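Local structure of endoglucanase E (Clostridium thermocellum, 2WAO) at residues Asn33-Ile47 against Lys77-Leu91. The protein probably removes acetyl groups from plant cell-wall polysaccharides through its esterase domain, which also binds cellulose chains, while the full-length enzyme cleaves cellulose as an endoglucanase. Sequence-based numbering, arbitrary orientation. Where two conformers were deposited one is given.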
loop_
_atom_site.group_PDB
_atom_site.type_symbol
_atom_site.label_atom_id
_atom_site.label_comp_id
_atom_site.label_asym_id
_atom_site.label_seq_id
_atom_site.Cartn_x
_atom_site.Cartn_y
_atom_site.Cartn_z
ATOM N N ASN A 33 1.564 9.695 -0.428
ATOM C CA ASN A 33 0.758 10.853 -0.063
ATOM C C ASN A 33 1.593 12.035 0.375
ATOM O O ASN A 33 2.735 11.857 0.815
ATOM C CB ASN A 33 -0.339 10.522 0.980
ATOM C CG ASN A 33 0.223 10.102 2.303
ATOM O OD1 ASN A 33 0.407 10.938 3.215
ATOM N ND2 ASN A 33 0.512 8.802 2.432
ATOM N N VAL A 34 1.034 13.221 0.139
ATOM C CA VAL A 34 1.700 14.483 0.432
ATOM C C VAL A 34 0.888 15.079 1.578
ATOM O O VAL A 34 -0.351 15.094 1.551
ATOM C CB VAL A 34 1.657 15.433 -0.811
ATOM C CG1 VAL A 34 2.337 16.734 -0.492
ATOM C CG2 VAL A 34 2.350 14.754 -2.039
ATOM N N GLU A 35 1.551 15.566 2.611
ATOM C CA GLU A 35 0.815 16.071 3.747
ATOM C C GLU A 35 1.377 17.452 4.166
ATOM O O GLU A 35 2.589 17.657 4.204
ATOM C CB GLU A 35 0.880 15.034 4.865
ATOM C CG GLU A 35 0.345 15.480 6.175
ATOM C CD GLU A 35 0.549 14.430 7.276
ATOM O OE1 GLU A 35 1.399 13.508 7.095
ATOM O OE2 GLU A 35 -0.105 14.569 8.342
ATOM N N LEU A 36 0.485 18.391 4.420
ATOM C CA LEU A 36 0.922 19.768 4.725
ATOM C C LEU A 36 -0.139 20.511 5.527
ATOM O O LEU A 36 -1.282 20.094 5.566
ATOM C CB LEU A 36 1.270 20.508 3.415
ATOM C CG LEU A 36 0.133 20.676 2.372
ATOM C CD1 LEU A 36 -0.859 21.778 2.813
ATOM C CD2 LEU A 36 0.721 21.014 1.017
ATOM N N ASN A 37 0.267 21.604 6.162
ATOM C CA ASN A 37 -0.639 22.566 6.758
ATOM C C ASN A 37 -0.639 23.859 5.949
ATOM O O ASN A 37 0.405 24.278 5.465
ATOM C CB ASN A 37 -0.196 22.886 8.194
ATOM C CG ASN A 37 -0.341 21.686 9.139
ATOM O OD1 ASN A 37 -1.422 21.102 9.276
ATOM N ND2 ASN A 37 0.749 21.326 9.783
ATOM N N PHE A 38 -1.809 24.451 5.747
ATOM C CA PHE A 38 -1.869 25.736 5.059
ATOM C C PHE A 38 -2.816 26.671 5.787
ATOM O O PHE A 38 -3.726 26.232 6.522
ATOM C CB PHE A 38 -2.246 25.606 3.574
ATOM C CG PHE A 38 -3.663 25.182 3.335
ATOM C CD1 PHE A 38 -4.656 26.133 3.031
ATOM C CD2 PHE A 38 -4.008 23.833 3.379
ATOM C CE1 PHE A 38 -6.009 25.753 2.811
ATOM C CE2 PHE A 38 -5.354 23.438 3.135
ATOM C CZ PHE A 38 -6.364 24.428 2.850
ATOM N N TYR A 39 -2.589 27.955 5.568
ATOM C CA TYR A 39 -3.474 28.994 6.064
ATOM C C TYR A 39 -4.238 29.536 4.862
ATOM O O TYR A 39 -3.648 29.895 3.859
ATOM C CB TYR A 39 -2.693 30.141 6.725
ATOM C CG TYR A 39 -3.625 31.115 7.426
ATOM C CD1 TYR A 39 -3.935 30.956 8.772
ATOM C CD2 TYR A 39 -4.246 32.143 6.721
ATOM C CE1 TYR A 39 -4.822 31.834 9.426
ATOM C CE2 TYR A 39 -5.141 33.034 7.366
ATOM C CZ TYR A 39 -5.418 32.855 8.716
ATOM O OH TYR A 39 -6.290 33.705 9.372
ATOM N N GLY A 40 -5.551 29.568 4.958
ATOM C CA GLY A 40 -6.344 30.235 3.901
ATOM C C GLY A 40 -7.728 29.635 3.795
ATOM O O GLY A 40 -8.271 29.157 4.801
ATOM N N THR A 41 -8.282 29.680 2.587
ATOM C CA THR A 41 -9.648 29.207 2.354
ATOM C C THR A 41 -9.708 28.117 1.281
ATOM O O THR A 41 -10.743 27.492 1.092
ATOM C CB THR A 41 -10.575 30.372 1.894
ATOM O OG1 THR A 41 -10.145 30.829 0.597
ATOM C CG2 THR A 41 -10.548 31.509 2.915
ATOM N N GLU A 42 -8.604 27.932 0.567
ATOM C CA GLU A 42 -8.555 27.059 -0.608
ATOM C C GLU A 42 -7.149 26.510 -0.840
ATOM O O GLU A 42 -6.163 27.071 -0.355
ATOM C CB GLU A 42 -8.987 27.823 -1.861
ATOM C CG GLU A 42 -8.037 28.984 -2.179
ATOM C CD GLU A 42 -8.440 29.745 -3.428
ATOM O OE1 GLU A 42 -8.412 29.165 -4.521
ATOM O OE2 GLU A 42 -8.768 30.937 -3.313
ATOM N N ALA A 43 -7.090 25.427 -1.608
ATOM C CA ALA A 43 -5.850 24.836 -2.030
ATOM C C ALA A 43 -5.985 24.180 -3.385
ATOM O O ALA A 43 -6.986 23.505 -3.671
ATOM C CB ALA A 43 -5.401 23.819 -1.014
ATOM N N SER A 44 -4.944 24.346 -4.188
ATOM C CA SER A 44 -4.862 23.790 -5.529
ATOM C C SER A 44 -3.517 23.072 -5.671
ATOM O O SER A 44 -2.568 23.384 -4.959
ATOM C CB SER A 44 -4.986 24.898 -6.586
ATOM O OG SER A 44 -6.295 25.455 -6.626
ATOM N N VAL A 45 -3.428 22.144 -6.615
ATOM C CA VAL A 45 -2.190 21.422 -6.879
ATOM C C VAL A 45 -2.078 21.166 -8.380
ATOM O O VAL A 45 -3.096 20.991 -9.049
ATOM C CB VAL A 45 -2.142 20.056 -6.071
ATOM C CG1 VAL A 45 -3.206 19.089 -6.562
ATOM C CG2 VAL A 45 -0.737 19.390 -6.149
ATOM N N THR A 46 -0.855 21.160 -8.898
ATOM C CA THR A 46 -0.616 20.711 -10.257
ATOM C C THR A 46 0.016 19.330 -10.213
ATOM O O THR A 46 1.024 19.106 -9.521
ATOM C CB THR A 46 0.304 21.702 -11.009
ATOM O OG1 THR A 46 -0.306 23.009 -10.962
ATOM C CG2 THR A 46 0.478 21.278 -12.464
ATOM N N ILE A 47 -0.614 18.407 -10.942
ATOM C CA ILE A 47 -0.210 17.005 -10.965
ATOM C C ILE A 47 0.039 16.558 -12.399
ATOM O O ILE A 47 -0.831 16.760 -13.277
ATOM C CB ILE A 47 -1.331 16.108 -10.383
ATOM C CG1 ILE A 47 -1.433 16.351 -8.860
ATOM C CG2 ILE A 47 -1.037 14.595 -10.722
ATOM C CD1 ILE A 47 -2.775 15.924 -8.237
ATOM N N LYS A 77 -8.265 22.264 -8.439
ATOM C CA LYS A 77 -8.646 22.879 -7.151
ATOM C C LYS A 77 -9.062 21.791 -6.169
ATOM O O LYS A 77 -10.099 21.128 -6.359
ATOM C CB LYS A 77 -9.771 23.915 -7.338
ATOM C CG LYS A 77 -10.396 24.440 -6.037
ATOM C CD LYS A 77 -9.497 25.456 -5.355
ATOM C CE LYS A 77 -9.238 26.669 -6.255
ATOM N NZ LYS A 77 -10.471 27.493 -6.363
ATOM N N LEU A 78 -8.263 21.601 -5.117
ATOM C CA LEU A 78 -8.524 20.536 -4.151
ATOM C C LEU A 78 -9.699 20.794 -3.236
ATOM O O LEU A 78 -10.472 19.879 -2.936
ATOM C CB LEU A 78 -7.279 20.214 -3.308
ATOM C CG LEU A 78 -6.054 19.654 -4.061
ATOM C CD1 LEU A 78 -4.972 19.451 -3.004
ATOM C CD2 LEU A 78 -6.409 18.325 -4.849
ATOM N N VAL A 79 -9.840 22.029 -2.765
ATOM C CA VAL A 79 -10.873 22.357 -1.814
ATOM C C VAL A 79 -10.985 23.871 -1.866
ATOM O O VAL A 79 -10.019 24.550 -2.172
ATOM C CB VAL A 79 -10.484 21.890 -0.363
ATOM C CG1 VAL A 79 -9.204 22.639 0.168
ATOM C CG2 VAL A 79 -11.658 22.037 0.584
ATOM N N SER A 80 -12.170 24.384 -1.568
ATOM C CA SER A 80 -12.360 25.833 -1.537
ATOM C C SER A 80 -13.548 26.196 -0.659
ATOM O O SER A 80 -14.300 25.323 -0.195
ATOM C CB SER A 80 -12.519 26.401 -2.945
ATOM O OG SER A 80 -13.624 25.791 -3.604
ATOM N N GLY A 81 -13.654 27.485 -0.349
ATOM C CA GLY A 81 -14.780 27.982 0.420
ATOM C C GLY A 81 -14.702 27.640 1.879
ATOM O O GLY A 81 -15.717 27.680 2.562
ATOM N N LEU A 82 -13.507 27.296 2.368
ATOM C CA LEU A 82 -13.308 26.984 3.791
ATOM C C LEU A 82 -13.270 28.260 4.614
ATOM O O LEU A 82 -12.864 29.312 4.109
ATOM C CB LEU A 82 -11.991 26.213 4.024
ATOM C CG LEU A 82 -11.746 24.932 3.217
ATOM C CD1 LEU A 82 -10.287 24.493 3.367
ATOM C CD2 LEU A 82 -12.710 23.775 3.659
ATOM N N ALA A 83 -13.657 28.146 5.884
ATOM C CA ALA A 83 -13.433 29.223 6.862
ATOM C C ALA A 83 -11.947 29.534 6.866
ATOM O O ALA A 83 -11.113 28.629 6.970
ATOM C CB ALA A 83 -13.893 28.799 8.266
ATOM N N GLU A 84 -11.615 30.814 6.724
ATOM C CA GLU A 84 -10.232 31.232 6.734
ATOM C C GLU A 84 -9.563 30.810 8.037
ATOM O O GLU A 84 -10.055 31.122 9.110
ATOM C CB GLU A 84 -10.156 32.743 6.562
ATOM C CG GLU A 84 -8.759 33.255 6.345
ATOM C CD GLU A 84 -8.739 34.755 6.222
ATOM O OE1 GLU A 84 -9.698 35.303 5.608
ATOM O OE2 GLU A 84 -7.782 35.372 6.743
ATOM N N GLY A 85 -8.436 30.106 7.944
ATOM C CA GLY A 85 -7.747 29.631 9.118
ATOM C C GLY A 85 -6.714 28.613 8.718
ATOM O O GLY A 85 -6.457 28.414 7.540
ATOM N N ALA A 86 -6.104 27.980 9.713
ATOM C CA ALA A 86 -5.097 26.941 9.442
ATOM C C ALA A 86 -5.844 25.638 9.143
ATOM O O ALA A 86 -6.816 25.291 9.835
ATOM C CB ALA A 86 -4.152 26.790 10.631
ATOM N N HIS A 87 -5.408 24.930 8.113
ATOM C CA HIS A 87 -6.062 23.654 7.719
ATOM C C HIS A 87 -5.006 22.575 7.499
ATOM O O HIS A 87 -3.891 22.880 7.093
ATOM C CB HIS A 87 -6.863 23.860 6.433
ATOM C CG HIS A 87 -7.935 24.892 6.563
ATOM N ND1 HIS A 87 -9.084 24.668 7.285
ATOM C CD2 HIS A 87 -8.013 26.170 6.115
ATOM C CE1 HIS A 87 -9.838 25.760 7.267
ATOM N NE2 HIS A 87 -9.207 26.687 6.570
ATOM N N HIS A 88 -5.379 21.317 7.752
ATOM C CA HIS A 88 -4.493 20.178 7.503
ATOM C C HIS A 88 -4.941 19.464 6.217
ATOM O O HIS A 88 -6.124 19.162 6.073
ATOM C CB HIS A 88 -4.548 19.235 8.692
ATOM C CG HIS A 88 -3.729 18.001 8.524
ATOM N ND1 HIS A 88 -4.297 16.749 8.390
ATOM C CD2 HIS A 88 -2.390 17.820 8.457
ATOM C CE1 HIS A 88 -3.336 15.849 8.269
ATOM N NE2 HIS A 88 -2.173 16.473 8.299
ATOM N N LEU A 89 -3.999 19.178 5.321
ATOM C CA LEU A 89 -4.294 18.541 4.035
ATOM C C LEU A 89 -3.464 17.285 3.843
ATOM O O LEU A 89 -2.259 17.306 4.057
ATOM C CB LEU A 89 -3.992 19.489 2.894
ATOM C CG LEU A 89 -3.950 18.980 1.458
ATOM C CD1 LEU A 89 -5.363 18.493 1.043
ATOM C CD2 LEU A 89 -3.426 20.101 0.495
ATOM N N VAL A 90 -4.124 16.196 3.448
ATOM C CA VAL A 90 -3.397 15.024 2.958
ATOM C C VAL A 90 -3.864 14.817 1.505
ATOM O O VAL A 90 -5.084 14.836 1.240
ATOM C CB VAL A 90 -3.711 13.770 3.784
ATOM C CG1 VAL A 90 -3.122 12.534 3.108
ATOM C CG2 VAL A 90 -3.228 13.923 5.219
ATOM N N LEU A 91 -2.915 14.689 0.576
ATOM C CA LEU A 91 -3.262 14.356 -0.828
ATOM C C LEU A 91 -2.801 12.913 -1.106
ATOM O O LEU A 91 -1.600 12.626 -1.070
ATOM C CB LEU A 91 -2.623 15.376 -1.793
ATOM C CG LEU A 91 -2.826 15.136 -3.281
ATOM C CD1 LEU A 91 -4.332 15.081 -3.647
ATOM C CD2 LEU A 91 -2.093 16.206 -4.135
HETATM O O HOH W 1 -11.834 29.887 -1.451
#
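Strands 33-40 and 85-91 pair antiparallel, Val34 with Leu91 through Gly40 with Gly85, their axes 151° apart; the first segment then turns into a second sheet, from which the other segment comes, and there 43-47 pairs with 77-79. In that sheet Leu78 and Val79 both face Ala43 in a classic beta bulge: Leu78 N gives Ala43 O a bond of 2.7 Å, Val79 N only a weak one. Gly40 takes a backbone shape that would jam a CB against the preceding carbonyl O. Between the layers, Phe38 is sandwiched: His87 CB sits over one ring face, 3.9 Å from the ring centroid, Ala43 CB over the other, and Leu82 CD1 and Leu89 CB meet the edge. With CG between its backbone N and carbonyl carbon (chi1 69°), the Phe38 ring reaches this slot. The His87 ring, with Leu82 CD1 over its face, ties the turn back to the strand: its NE2 donates to Ala83 O at 2.8 Å in the ring plane, and ND1 bonds Asp60. Leu36 CD1 lies alongside Leu89 CD2 (3.8 Å), branched aliphatics suited to a dry interior. On the outer face, which tolerates polar groups, His88 NE2 donates to the anti lone pair of Glu35 OE2 at 2.8 Å, the carboxylate turned 70° from the ring; Glu35 OE1 accepts from Asn14. Tyr39 lays its ring over Gly85 CA; outside the second sheet, Lys77 curls back to a salt bridge with Glu42 (NZ to OE1, 3.2 Å). This is beta-sandwich packing in the esterase's N-terminal domain: Phe55 of strand 52-59, Phe67 of strand 62-70 and Phe104 of strand 102-108 all pack against Leu91.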